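Local structure of probable adenylyl-sulfate kinase (Aeropyrum pernix, 2YVU) at residues T55-A60 and L71-W76; I77-A82 and R104-E109; F92-P95 and A99-M102; L115-K120 and S175-L180. The protein probably catalyses the ATP-dependent phosphorylation of adenosine 5'-phosphosulfate to 3'-phosphoadenylyl sulfate, a step in sulfate activation. All coordinates share one frame; numbering follows the deposited sequence.

Contact 1 of 4, residues T55-A60 and L71-W76; sequences TVSEGA and LKRIAW
Arg73 reaches out from its helix and takes the hydroxyl of Ser57 side-on, with two nitrogens on one oxygen. A bend at chi3 (67°) brings NE and NH2 to it together. The stronger bond runs from Arg73 NH2 to Ser57 OG at 2.7 Å and is nearly straight, 163° at the hydrogen; the second, from Arg73 NE to Ser57 OG at 3.2 Å, is more bent. Both lie in the guanidinium plane, and His70 ND1 also hydrogen-bonds Ser57 OG, which helps fix the hydroxyl. A polar approach of another kind comes from above: Val56 O stands 3.0 Å over one face of the guanidinium, at a poor angle for a bond with NE. With a leucine in place of Arg73, Ser57 OG would probably lose both of these donors and the 55-60 loop would be less firmly tied to the helix. Apolar packing is slight, with Val56 CG2 meeting Ile74 CD1 at 4.2 Å as the two side chains cross at about a right angle. The loop after helix 49-53 is thus fastened to helix 64-82 at the dimer interface: Val56 O accepts from Arg73 NH1 of the second subunit, and on the inner side Ile74 packs on Trp17 of strand 14-19.

Contact 2 of 4, residues I77-A82 and R104-E109; sequences IARLLA and RRIVEE
Arg79 dominates the meeting with Ile106 and Glu109, spanning from helix 64-82 across the neighbouring helix 97-109. The chain leaves with CG anti to the backbone N (chi1 166°) and stays extended as far as NE, which carries the guanidinium over the last turn of the segment 104-109. The helix backbones come close beneath it, with the CA atoms of Arg79 and Val107 5.3 Å apart; Val107, nearest in the backbone, points its side chain away, onto Val15 and Phe114. At Ile106 the arginine makes two contacts: Arg79 CD packs on Ile106 CG2 at 3.9 Å, and Arg79 NH1 gives a weak bond to Ile106 O at 3.1 Å. Glu109 closes the far end with a salt bridge, Arg79 NH2 to Glu109 OE1 at 3.2 Å. The oxygen lies in the guanidinium plane, yet the nitrogen meets it from 63° above the carboxylate plane, the two groups being turned 71° against each other. The stronger partner is Glu110, whose OE2 forms a salt bridge with Arg79 NE. With two acids as partners, the arginine probably stays charged, and the steep approach to Glu109 suggests an attraction that is more electrostatic than directional.

Contact 3 of 4, residues F92-P95 and A99-M102; sequences FVSP and ARNM
Arg100 and Ser94 meet in the strand-loop-helix turn that leads from strand 87-91 into helix 97-109 of this P-loop kinase fold, where Ser94 is, by similarity, the phosphoserine intermediate of the active site. The hydrogen bonding is side chain to main chain: Arg100 NH1 donates to Ser94 O at 2.8 Å, nearly straight at 162°, with the nitrogen in the carbonyl plane and the oxygen in the guanidinium plane. A sharp bend at chi3 (-54°) folds the guanidinium back toward the loop instead of letting it run on past the carbonyl. A salt bridge from Arg100 NE to Glu116 on strand 114-120 and a hydrogen bond from NH2 to the backbone oxygen of Glu154 hold the rest of the group. All three guanidinium nitrogens are therefore engaged, which fixes the rotation of the buried group. A methionine at this position would probably leave Ser94 O without this donor and Glu116 short of one positive mate, making the loop that carries the serine less well defined. Van der Waals contact supplements the bonds, the aliphatic part of Arg100 running alongside Ser94, with CG lying 3.8 Å from Ser94 CB. The hydroxyl itself is probably held in place by Trp17 of the central sheet, whose NE1 is hydrogen-bonded to Ser94 OG, and that same oxygen, Ser94 OG, sits 3.7 Å from Arg100 CD.

Contact 4 of 4, residues L115-K120 and S175-L180; sequences LEIYVK and SYLYSL
Ile117 sends CG1 out anti to its own carbonyl carbon (chi1 -49°), and a second bend at chi2 (-60°) swings CD1 to the place where Leu177 and Leu180 arrive from the helix. Leu180 does the complementary thing: CG leaves anti to the backbone N (chi1 -156°), which carries CD1 to the tips of Leu115 and Ile117. This is helix-on-sheet packing in the three-layer alpha/beta fold of the P-loop kinases. Strand 114-120 belongs to the parallel central sheet, and helix 170-184 packs on one face of it, running nearly antiparallel to the strand with the axes of the two segments 11.4 Å apart. No hydrogen bond joins them; the seal is wholly apolar. Alternate strand residues supply it, Leu115 and Ile117 facing the helix, while Glu116 between them faces the other way and pairs with Arg100 and Arg104. Leu115 and Leu180 meet tip to tip, CD1 to CD1 at 4.1 Å. Leu177 comes in at a slant to Ile117 and is backed by Ile29 and Leu33 of helix 26-39, so the two helices on this face and the strand share one hydrophobic layer; Leu161 and Leu163 of the edge strand and Val16 and Leu18 of strand 14-19 flank Ile117 within the sheet. The joint centres on a single methyl: Ile117 CD1 touches Leu177 CD2 at 3.8 Å and Leu180 CD1 at 3.9 Å.

Overall arrangement
From the N terminus, contact 1 comes first, closing the short loop that returns from residues 55-60 onto helix 64-82. Contact 2 opens on the last turns of that same helix and closes a longer excursion, through strand 87-91, on helix 97-109. Contact 3 is nested inside it, pinning the loop after that strand to the beginning of helix 97-109. Contact 4 opens only afterwards and spans the widest stretch, from strand 114-120 to the C-terminal helix 170-184; no two contacts cross. Contacts 1 and 2 line the dimer side, contact 4 lies on the other side of the chain's centre from contact 1, and Glu116 links its strand by salt bridges to contacts 2 and 3.

Contact 1 of 4, residues T55-A60 and L71-W76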
loop_
_atom_site.group_PDB
_atom_site.type_symbol
_atom_site.label_atom_id
_atom_site.label_comp_id
_atom_site.label_asym_id
_atom_site.label_seq_id
_atom_site.Cartn_x
_atom_site.Cartn_y
_atom_site.Cartn_z
ATOM N N THR A 55 -6.820 2.236 -7.571
ATOM C CA THR A 55 -6.121 1.070 -7.037
ATOM C C THR A 55 -6.409 0.708 -5.582
ATOM O O THR A 55 -7.248 -0.132 -5.305
ATOM C CB THR A 55 -4.586 1.230 -7.200
ATOM O OG1 THR A 55 -4.137 2.347 -6.411
ATOM C CG2 THR A 55 -4.217 1.437 -8.686
ATOM N N VAL A 56 -5.719 1.358 -4.654
ATOM C CA VAL A 56 -5.870 1.042 -3.238
ATOM C C VAL A 56 -7.059 1.665 -2.529
ATOM O O VAL A 56 -7.496 1.183 -1.489
ATOM C CB VAL A 56 -4.563 1.397 -2.472
ATOM C CG1 VAL A 56 -3.394 0.622 -3.081
ATOM C CG2 VAL A 56 -4.286 2.893 -2.548
ATOM N N SER A 57 -7.595 2.733 -3.100
ATOM C CA SER A 57 -8.734 3.407 -2.504
ATOM C C SER A 57 -9.797 3.596 -3.585
ATOM O O SER A 57 -10.514 4.580 -3.585
ATOM C CB SER A 57 -8.297 4.771 -1.955
ATOM O OG SER A 57 -7.183 4.628 -1.094
ATOM N N GLU A 58 -9.903 2.625 -4.485
ATOM C CA GLU A 58 -10.839 2.697 -5.607
ATOM C C GLU A 58 -12.339 2.904 -5.401
ATOM O O GLU A 58 -12.993 3.489 -6.267
ATOM C CB GLU A 58 -10.665 1.477 -6.511
ATOM C CG GLU A 58 -11.489 1.561 -7.790
ATOM C CD GLU A 58 -11.235 0.400 -8.729
ATOM O OE1 GLU A 58 -11.081 0.652 -9.944
ATOM O OE2 GLU A 58 -11.194 -0.761 -8.258
ATOM N N GLY A 59 -12.915 2.440 -4.301
ATOM C CA GLY A 59 -14.355 2.632 -4.167
ATOM C C GLY A 59 -14.847 3.389 -2.950
ATOM O O GLY A 59 -15.855 3.021 -2.343
ATOM N N ALA A 60 -14.156 4.460 -2.592
ATOM C CA ALA A 60 -14.553 5.227 -1.422
ATOM C C ALA A 60 -15.397 6.446 -1.773
ATOM O O ALA A 60 -15.303 7.001 -2.873
ATOM C CB ALA A 60 -13.308 5.663 -0.641
ATOM N N LEU A 71 -6.467 8.197 3.964
ATOM C CA LEU A 71 -5.191 8.770 4.353
ATOM C C LEU A 71 -4.411 7.871 5.309
ATOM O O LEU A 71 -3.185 7.766 5.220
ATOM C CB LEU A 71 -5.416 10.156 4.975
ATOM C CG LEU A 71 -5.950 11.186 3.962
ATOM C CD1 LEU A 71 -6.273 12.508 4.664
ATOM C CD2 LEU A 71 -4.909 11.421 2.850
ATOM N N LYS A 72 -5.111 7.230 6.233
ATOM C CA LYS A 72 -4.448 6.330 7.164
ATOM C C LYS A 72 -3.874 5.168 6.341
ATOM O O LYS A 72 -2.794 4.658 6.603
ATOM C CB LYS A 72 -5.453 5.795 8.183
ATOM C CG LYS A 72 -4.895 4.671 9.047
ATOM C CD LYS A 72 -5.915 4.209 10.074
ATOM C CE LYS A 72 -5.289 3.220 11.060
ATOM N NZ LYS A 72 -6.285 2.741 12.078
ATOM N N ARG A 73 -4.628 4.752 5.338
ATOM C CA ARG A 73 -4.207 3.671 4.480
ATOM C C ARG A 73 -2.953 4.063 3.718
ATOM O O ARG A 73 -2.015 3.278 3.608
ATOM C CB ARG A 73 -5.328 3.334 3.512
ATOM C CG ARG A 73 -4.965 2.275 2.544
ATOM C CD ARG A 73 -6.224 1.611 2.098
ATOM N NE ARG A 73 -7.018 2.530 1.336
ATOM C CZ ARG A 73 -8.327 2.677 1.468
ATOM N NH1 ARG A 73 -9.018 1.959 2.349
ATOM N NH2 ARG A 73 -8.936 3.553 0.703
ATOM N N ILE A 74 -2.941 5.282 3.189
ATOM C CA ILE A 74 -1.777 5.763 2.457
ATOM C C ILE A 74 -0.568 5.817 3.379
ATOM O O ILE A 74 0.533 5.463 2.982
ATOM C CB ILE A 74 -2.013 7.173 1.875
ATOM C CG1 ILE A 74 -3.066 7.101 0.758
ATOM C CG2 ILE A 74 -0.700 7.739 1.335
ATOM C CD1 ILE A 74 -2.744 6.064 -0.323
ATOM N N ALA A 75 -0.787 6.271 4.615
ATOM C CA ALA A 75 0.280 6.374 5.605
ATOM C C ALA A 75 0.928 4.997 5.855
ATOM O O ALA A 75 2.129 4.867 6.044
ATOM C CB ALA A 75 -0.297 6.917 6.906
ATOM N N TRP A 76 0.125 3.959 5.858
ATOM C CA TRP A 76 0.700 2.649 6.095
ATOM C C TRP A 76 1.500 2.128 4.923
ATOM O O TRP A 76 2.569 1.542 5.118
ATOM C CB TRP A 76 -0.390 1.678 6.478
ATOM C CG TRP A 76 -0.570 1.692 7.959
ATOM C CD1 TRP A 76 -1.516 2.367 8.676
ATOM C CD2 TRP A 76 0.264 1.028 8.910
ATOM N NE1 TRP A 76 -1.323 2.159 10.017
ATOM C CE2 TRP A 76 -0.238 1.338 10.189
ATOM C CE3 TRP A 76 1.390 0.198 8.800
ATOM C CZ2 TRP A 76 0.348 0.843 11.363
ATOM C CZ3 TRP A 76 1.974 -0.297 9.969
ATOM C CH2 TRP A 76 1.448 0.029 11.232
#

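Contact 2 of 4, residues I77-A82 and R104-E109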
loop_
_atom_site.group_PDB
_atom_site.type_symbol
_atom_site.label_atom_id
_atom_site.label_comp_id
_atom_site.label_asym_id
_atom_site.label_seq_id
_atom_site.Cartn_x
_atom_site.Cartn_y
_atom_site.Cartn_z
ATOM N N ILE A 77 0.987 2.358 3.712
ATOM C CA ILE A 77 1.655 1.927 2.491
ATOM C C ILE A 77 2.982 2.678 2.415
ATOM O O ILE A 77 4.012 2.111 2.074
ATOM C CB ILE A 77 0.809 2.261 1.252
ATOM C CG1 ILE A 77 -0.509 1.472 1.301
ATOM C CG2 ILE A 77 1.605 2.005 -0.017
ATOM C CD1 ILE A 77 -1.536 1.834 0.185
ATOM N N ALA A 78 2.945 3.959 2.745
ATOM C CA ALA A 78 4.159 4.777 2.735
ATOM C C ALA A 78 5.158 4.274 3.782
ATOM O O ALA A 78 6.345 4.227 3.543
ATOM C CB ALA A 78 3.808 6.236 3.029
ATOM N N ARG A 79 4.660 3.903 4.951
ATOM C CA ARG A 79 5.523 3.421 6.017
ATOM C C ARG A 79 6.202 2.096 5.615
ATOM O O ARG A 79 7.410 1.908 5.810
ATOM C CB ARG A 79 4.685 3.277 7.295
ATOM C CG ARG A 79 5.317 2.470 8.419
ATOM C CD ARG A 79 4.460 2.583 9.689
ATOM N NE ARG A 79 4.874 1.675 10.761
ATOM C CZ ARG A 79 4.365 1.689 11.995
ATOM N NH1 ARG A 79 3.425 2.565 12.331
ATOM N NH2 ARG A 79 4.782 0.814 12.896
ATOM N N LEU A 80 5.423 1.183 5.035
ATOM C CA LEU A 80 5.968 -0.089 4.598
ATOM C C LEU A 80 7.037 0.114 3.528
ATOM O O LEU A 80 8.086 -0.508 3.568
ATOM C CB LEU A 80 4.863 -0.975 4.032
ATOM C CG LEU A 80 4.294 -2.095 4.906
ATOM C CD1 LEU A 80 4.157 -1.657 6.330
ATOM C CD2 LEU A 80 2.936 -2.510 4.321
ATOM N N LEU A 81 6.770 0.968 2.558
ATOM C CA LEU A 81 7.762 1.176 1.506
ATOM C C LEU A 81 9.023 1.817 2.089
ATOM O O LEU A 81 10.154 1.386 1.820
ATOM C CB LEU A 81 7.184 2.069 0.398
ATOM C CG LEU A 81 6.153 1.436 -0.564
ATOM C CD1 LEU A 81 5.396 2.527 -1.331
ATOM C CD2 LEU A 81 6.859 0.506 -1.543
ATOM N N ALA A 82 8.822 2.836 2.912
ATOM C CA ALA A 82 9.949 3.559 3.479
ATOM C C ALA A 82 10.824 2.717 4.398
ATOM O O ALA A 82 12.046 2.876 4.397
ATOM C CB ALA A 82 9.451 4.818 4.203
ATOM N N ARG A 104 1.369 11.676 9.778
ATOM C CA ARG A 104 2.719 11.863 10.317
ATOM C C ARG A 104 3.033 10.865 11.419
ATOM O O ARG A 104 4.123 10.273 11.434
ATOM C CB ARG A 104 2.883 13.272 10.906
ATOM C CG ARG A 104 4.200 13.477 11.675
ATOM C CD ARG A 104 4.327 14.901 12.314
ATOM N NE ARG A 104 4.430 15.986 11.329
ATOM C CZ ARG A 104 5.538 16.294 10.648
ATOM N NH1 ARG A 104 6.663 15.606 10.825
ATOM N NH2 ARG A 104 5.537 17.320 9.810
ATOM N N ARG A 105 2.090 10.705 12.353
ATOM C CA ARG A 105 2.252 9.795 13.487
ATOM C C ARG A 105 2.566 8.371 13.056
ATOM O O ARG A 105 3.463 7.720 13.594
ATOM C CB ARG A 105 0.982 9.751 14.351
ATOM C CG ARG A 105 0.732 10.981 15.206
ATOM C CD ARG A 105 -0.180 10.661 16.414
ATOM N NE ARG A 105 -1.492 10.116 16.044
ATOM C CZ ARG A 105 -2.526 10.839 15.620
ATOM N NH1 ARG A 105 -2.422 12.158 15.508
ATOM N NH2 ARG A 105 -3.670 10.240 15.308
ATOM N N ILE A 106 1.786 7.877 12.108
ATOM C CA ILE A 106 1.977 6.532 11.614
ATOM C C ILE A 106 3.368 6.373 11.043
ATOM O O ILE A 106 4.053 5.391 11.341
ATOM C CB ILE A 106 0.911 6.195 10.567
ATOM C CG1 ILE A 106 -0.436 6.029 11.288
ATOM C CG2 ILE A 106 1.324 4.959 9.768
ATOM C CD1 ILE A 106 -1.663 5.992 10.383
ATOM N N VAL A 107 3.813 7.347 10.259
ATOM C CA VAL A 107 5.159 7.263 9.656
ATOM C C VAL A 107 6.292 7.383 10.705
ATOM O O VAL A 107 7.250 6.580 10.710
ATOM C CB VAL A 107 5.335 8.358 8.557
ATOM C CG1 VAL A 107 6.754 8.354 8.002
ATOM C CG2 VAL A 107 4.310 8.097 7.397
ATOM N N GLU A 108 6.163 8.356 11.605
ATOM C CA GLU A 108 7.182 8.607 12.623
ATOM C C GLU A 108 7.330 7.467 13.613
ATOM O O GLU A 108 8.415 7.237 14.130
ATOM C CB GLU A 108 6.888 9.920 13.361
ATOM C CG GLU A 108 6.914 11.110 12.424
ATOM C CD GLU A 108 6.965 12.441 13.131
ATOM O OE1 GLU A 108 6.379 12.572 14.227
ATOM O OE2 GLU A 108 7.575 13.373 12.570
ATOM N N GLU A 109 6.238 6.762 13.865
ATOM C CA GLU A 109 6.244 5.627 14.767
ATOM C C GLU A 109 7.315 4.629 14.307
ATOM O O GLU A 109 8.101 4.135 15.100
ATOM C CB GLU A 109 4.857 4.976 14.762
ATOM C CG GLU A 109 4.806 3.591 15.371
ATOM C CD GLU A 109 3.405 2.993 15.356
ATOM O OE1 GLU A 109 3.285 1.759 15.521
ATOM O OE2 GLU A 109 2.425 3.751 15.183
#

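Contact 3 of 4, residues F92-P95 and A99-M102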
loop_
_atom_site.group_PDB
_atom_site.type_symbol
_atom_site.label_atom_id
_atom_site.label_comp_id
_atom_site.label_asym_id
_atom_site.label_seq_id
_atom_site.Cartn_x
_atom_site.Cartn_y
_atom_site.Cartn_z
ATOM N N PHE A 92 -1.398 14.323 -1.935
ATOM C CA PHE A 92 -2.801 14.037 -1.726
ATOM C C PHE A 92 -3.627 15.225 -1.292
ATOM O O PHE A 92 -3.094 16.268 -0.931
ATOM C CB PHE A 92 -2.955 12.936 -0.674
ATOM C CG PHE A 92 -2.549 11.590 -1.158
ATOM C CD1 PHE A 92 -1.250 11.137 -0.973
ATOM C CD2 PHE A 92 -3.456 10.792 -1.853
ATOM C CE1 PHE A 92 -0.850 9.897 -1.471
ATOM C CE2 PHE A 92 -3.067 9.547 -2.359
ATOM C CZ PHE A 92 -1.760 9.097 -2.166
ATOM N N VAL A 93 -4.944 15.044 -1.345
ATOM C CA VAL A 93 -5.872 16.067 -0.900
ATOM C C VAL A 93 -6.060 15.745 0.590
ATOM O O VAL A 93 -6.722 14.764 0.959
ATOM C CB VAL A 93 -7.216 15.980 -1.665
ATOM C CG1 VAL A 93 -7.776 14.585 -1.574
ATOM C CG2 VAL A 93 -8.209 16.985 -1.106
ATOM N N SER A 94 -5.421 16.549 1.434
ATOM C CA SER A 94 -5.481 16.366 2.880
ATOM C C SER A 94 -5.493 17.760 3.522
ATOM O O SER A 94 -4.534 18.171 4.170
ATOM C CB SER A 94 -4.253 15.560 3.311
ATOM O OG SER A 94 -3.050 16.092 2.751
ATOM N N PRO A 95 -6.598 18.500 3.350
ATOM C CA PRO A 95 -6.739 19.854 3.889
ATOM C C PRO A 95 -6.725 20.025 5.400
ATOM O O PRO A 95 -6.373 21.097 5.887
ATOM C CB PRO A 95 -8.052 20.336 3.265
ATOM C CG PRO A 95 -8.853 19.098 3.210
ATOM C CD PRO A 95 -7.852 18.066 2.706
ATOM N N ALA A 99 -5.850 15.379 10.231
ATOM C CA ALA A 99 -5.684 14.254 9.323
ATOM C C ALA A 99 -4.213 14.080 8.968
ATOM O O ALA A 99 -3.690 12.974 8.993
ATOM C CB ALA A 99 -6.523 14.482 8.062
ATOM N N ARG A 100 -3.546 15.181 8.646
ATOM C CA ARG A 100 -2.133 15.131 8.307
ATOM C C ARG A 100 -1.267 14.756 9.524
ATOM O O ARG A 100 -0.227 14.121 9.372
ATOM C CB ARG A 100 -1.677 16.478 7.716
ATOM C CG ARG A 100 -2.353 16.815 6.377
ATOM C CD ARG A 100 -1.579 17.875 5.590
ATOM N NE ARG A 100 -1.342 19.074 6.388
ATOM C CZ ARG A 100 -2.217 20.059 6.561
ATOM N NH1 ARG A 100 -3.419 20.015 5.978
ATOM N NH2 ARG A 100 -1.896 21.085 7.339
ATOM N N ASN A 101 -1.697 15.134 10.727
ATOM C CA ASN A 101 -0.945 14.789 11.939
ATOM C C ASN A 101 -1.036 13.285 12.198
ATOM O O ASN A 101 -0.086 12.659 12.655
ATOM C CB ASN A 101 -1.487 15.572 13.144
ATOM C CG ASN A 101 -1.220 17.064 13.028
ATOM O OD1 ASN A 101 -1.664 17.849 13.869
ATOM N ND2 ASN A 101 -0.487 17.466 11.976
ATOM N N MET A 102 -2.194 12.719 11.901
ATOM C CA MET A 102 -2.426 11.285 12.042
ATOM C C MET A 102 -1.523 10.526 11.038
ATOM O O MET A 102 -0.958 9.478 11.351
ATOM C CB MET A 102 -3.907 11.006 11.783
ATOM C CG MET A 102 -4.294 9.553 11.775
ATOM S SD MET A 102 -4.039 8.806 10.160
ATOM C CE MET A 102 -5.518 9.378 9.265
#

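Contact 4 of 4, residues L115-K120 and S175-L180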
loop_
_atom_site.group_PDB
_atom_site.type_symbol
_atom_site.label_atom_id
_atom_site.label_comp_id
_atom_site.label_asym_id
_atom_site.label_seq_id
_atom_site.Cartn_x
_atom_site.Cartn_y
_atom_site.Cartn_z
ATOM N N LEU A 115 8.547 14.470 6.070
ATOM C CA LEU A 115 8.697 15.868 5.676
ATOM C C LEU A 115 7.413 16.459 5.111
ATOM O O LEU A 115 7.018 16.157 3.984
ATOM C CB LEU A 115 9.813 16.009 4.631
ATOM C CG LEU A 115 11.156 15.408 5.040
ATOM C CD1 LEU A 115 12.156 15.466 3.892
ATOM C CD2 LEU A 115 11.659 16.156 6.244
ATOM N N GLU A 116 6.767 17.308 5.895
ATOM C CA GLU A 116 5.534 17.950 5.469
ATOM C C GLU A 116 5.901 19.206 4.680
ATOM O O GLU A 116 6.425 20.184 5.224
ATOM C CB GLU A 116 4.686 18.286 6.687
ATOM C CG GLU A 116 3.345 18.917 6.382
ATOM C CD GLU A 116 2.418 18.869 7.591
ATOM O OE1 GLU A 116 2.921 18.729 8.718
ATOM O OE2 GLU A 116 1.192 18.968 7.421
ATOM N N ILE A 117 5.637 19.151 3.384
ATOM C CA ILE A 117 5.961 20.232 2.462
ATOM C C ILE A 117 4.720 21.015 2.063
ATOM O O ILE A 117 3.809 20.484 1.404
ATOM C CB ILE A 117 6.592 19.657 1.176
ATOM C CG1 ILE A 117 7.704 18.674 1.557
ATOM C CG2 ILE A 117 7.006 20.803 0.221
ATOM C CD1 ILE A 117 8.869 19.284 2.383
ATOM N N TYR A 118 4.689 22.286 2.434
ATOM C CA TYR A 118 3.546 23.116 2.089
ATOM C C TYR A 118 3.727 23.789 0.731
ATOM O O TYR A 118 4.579 24.668 0.564
ATOM C CB TYR A 118 3.300 24.160 3.193
ATOM C CG TYR A 118 2.145 25.119 2.929
ATOM C CD1 TYR A 118 1.007 24.712 2.233
ATOM C CD2 TYR A 118 2.171 26.414 3.430
ATOM C CE1 TYR A 118 -0.089 25.582 2.041
ATOM C CE2 TYR A 118 1.084 27.288 3.248
ATOM C CZ TYR A 118 -0.039 26.863 2.553
ATOM O OH TYR A 118 -1.098 27.736 2.358
ATOM N N VAL A 119 2.919 23.349 -0.234
ATOM C CA VAL A 119 2.905 23.888 -1.587
ATOM C C VAL A 119 1.852 24.999 -1.500
ATOM O O VAL A 119 0.644 24.754 -1.521
ATOM C CB VAL A 119 2.506 22.795 -2.596
ATOM C CG1 VAL A 119 2.559 23.342 -4.030
ATOM C CG2 VAL A 119 3.446 21.600 -2.435
ATOM N N LYS A 120 2.348 26.224 -1.412
ATOM C CA LYS A 120 1.525 27.402 -1.191
ATOM C C LYS A 120 1.012 28.174 -2.394
ATOM O O LYS A 120 1.792 28.659 -3.226
ATOM C CB LYS A 120 2.301 28.330 -0.250
ATOM C CG LYS A 120 1.654 29.666 0.045
ATOM C CD LYS A 120 2.481 30.386 1.106
ATOM C CE LYS A 120 1.840 31.704 1.523
ATOM N NZ LYS A 120 1.738 32.652 0.371
ATOM N N SER A 175 14.055 22.275 -7.056
ATOM C CA SER A 175 15.436 22.344 -6.630
ATOM C C SER A 175 15.544 22.606 -5.135
ATOM O O SER A 175 16.425 22.079 -4.471
ATOM C CB SER A 175 16.137 23.469 -7.409
ATOM O OG SER A 175 17.468 23.636 -6.985
ATOM N N TYR A 176 14.638 23.419 -4.606
ATOM C CA TYR A 176 14.660 23.741 -3.181
ATOM C C TYR A 176 14.265 22.518 -2.365
ATOM O O TYR A 176 14.858 22.255 -1.321
ATOM C CB TYR A 176 13.709 24.918 -2.917
ATOM C CG TYR A 176 13.789 25.588 -1.549
ATOM C CD1 TYR A 176 15.019 25.927 -0.970
ATOM C CD2 TYR A 176 12.623 25.950 -0.868
ATOM C CE1 TYR A 176 15.083 26.612 0.241
ATOM C CE2 TYR A 176 12.670 26.636 0.351
ATOM C CZ TYR A 176 13.906 26.965 0.899
ATOM O OH TYR A 176 13.948 27.636 2.105
ATOM N N LEU A 177 13.272 21.767 -2.848
ATOM C CA LEU A 177 12.784 20.557 -2.156
ATOM C C LEU A 177 13.838 19.462 -2.225
ATOM O O LEU A 177 14.046 18.710 -1.277
ATOM C CB LEU A 177 11.494 20.027 -2.824
ATOM C CG LEU A 177 10.351 19.365 -2.015
ATOM C CD1 LEU A 177 9.620 18.340 -2.879
ATOM C CD2 LEU A 177 10.855 18.719 -0.760
ATOM N N TYR A 178 14.478 19.369 -3.383
ATOM C CA TYR A 178 15.527 18.389 -3.603
ATOM C C TYR A 178 16.667 18.585 -2.611
ATOM O O TYR A 178 17.227 17.610 -2.133
ATOM C CB TYR A 178 16.036 18.500 -5.048
ATOM C CG TYR A 178 17.305 17.710 -5.331
ATOM C CD1 TYR A 178 18.554 18.194 -4.933
ATOM C CD2 TYR A 178 17.256 16.486 -6.004
ATOM C CE1 TYR A 178 19.717 17.488 -5.196
ATOM C CE2 TYR A 178 18.424 15.763 -6.275
ATOM C CZ TYR A 178 19.646 16.274 -5.867
ATOM O OH TYR A 178 20.796 15.584 -6.120
ATOM N N SER A 179 17.013 19.832 -2.293
ATOM C CA SER A 179 18.108 20.088 -1.344
ATOM C C SER A 179 17.767 19.601 0.060
ATOM O O SER A 179 18.630 19.058 0.755
ATOM C CB SER A 179 18.449 21.578 -1.294
ATOM O OG SER A 179 18.999 22.018 -2.524
ATOM N N LEU A 180 16.512 19.792 0.475
ATOM C CA LEU A 180 16.054 19.346 1.801
ATOM C C LEU A 180 16.101 17.809 1.818
ATOM O O LEU A 180 16.640 17.196 2.747
ATOM C CB LEU A 180 14.605 19.815 2.072
ATOM C CG LEU A 180 14.032 19.988 3.501
ATOM C CD1 LEU A 180 12.561 19.520 3.556
ATOM C CD2 LEU A 180 14.841 19.208 4.505
#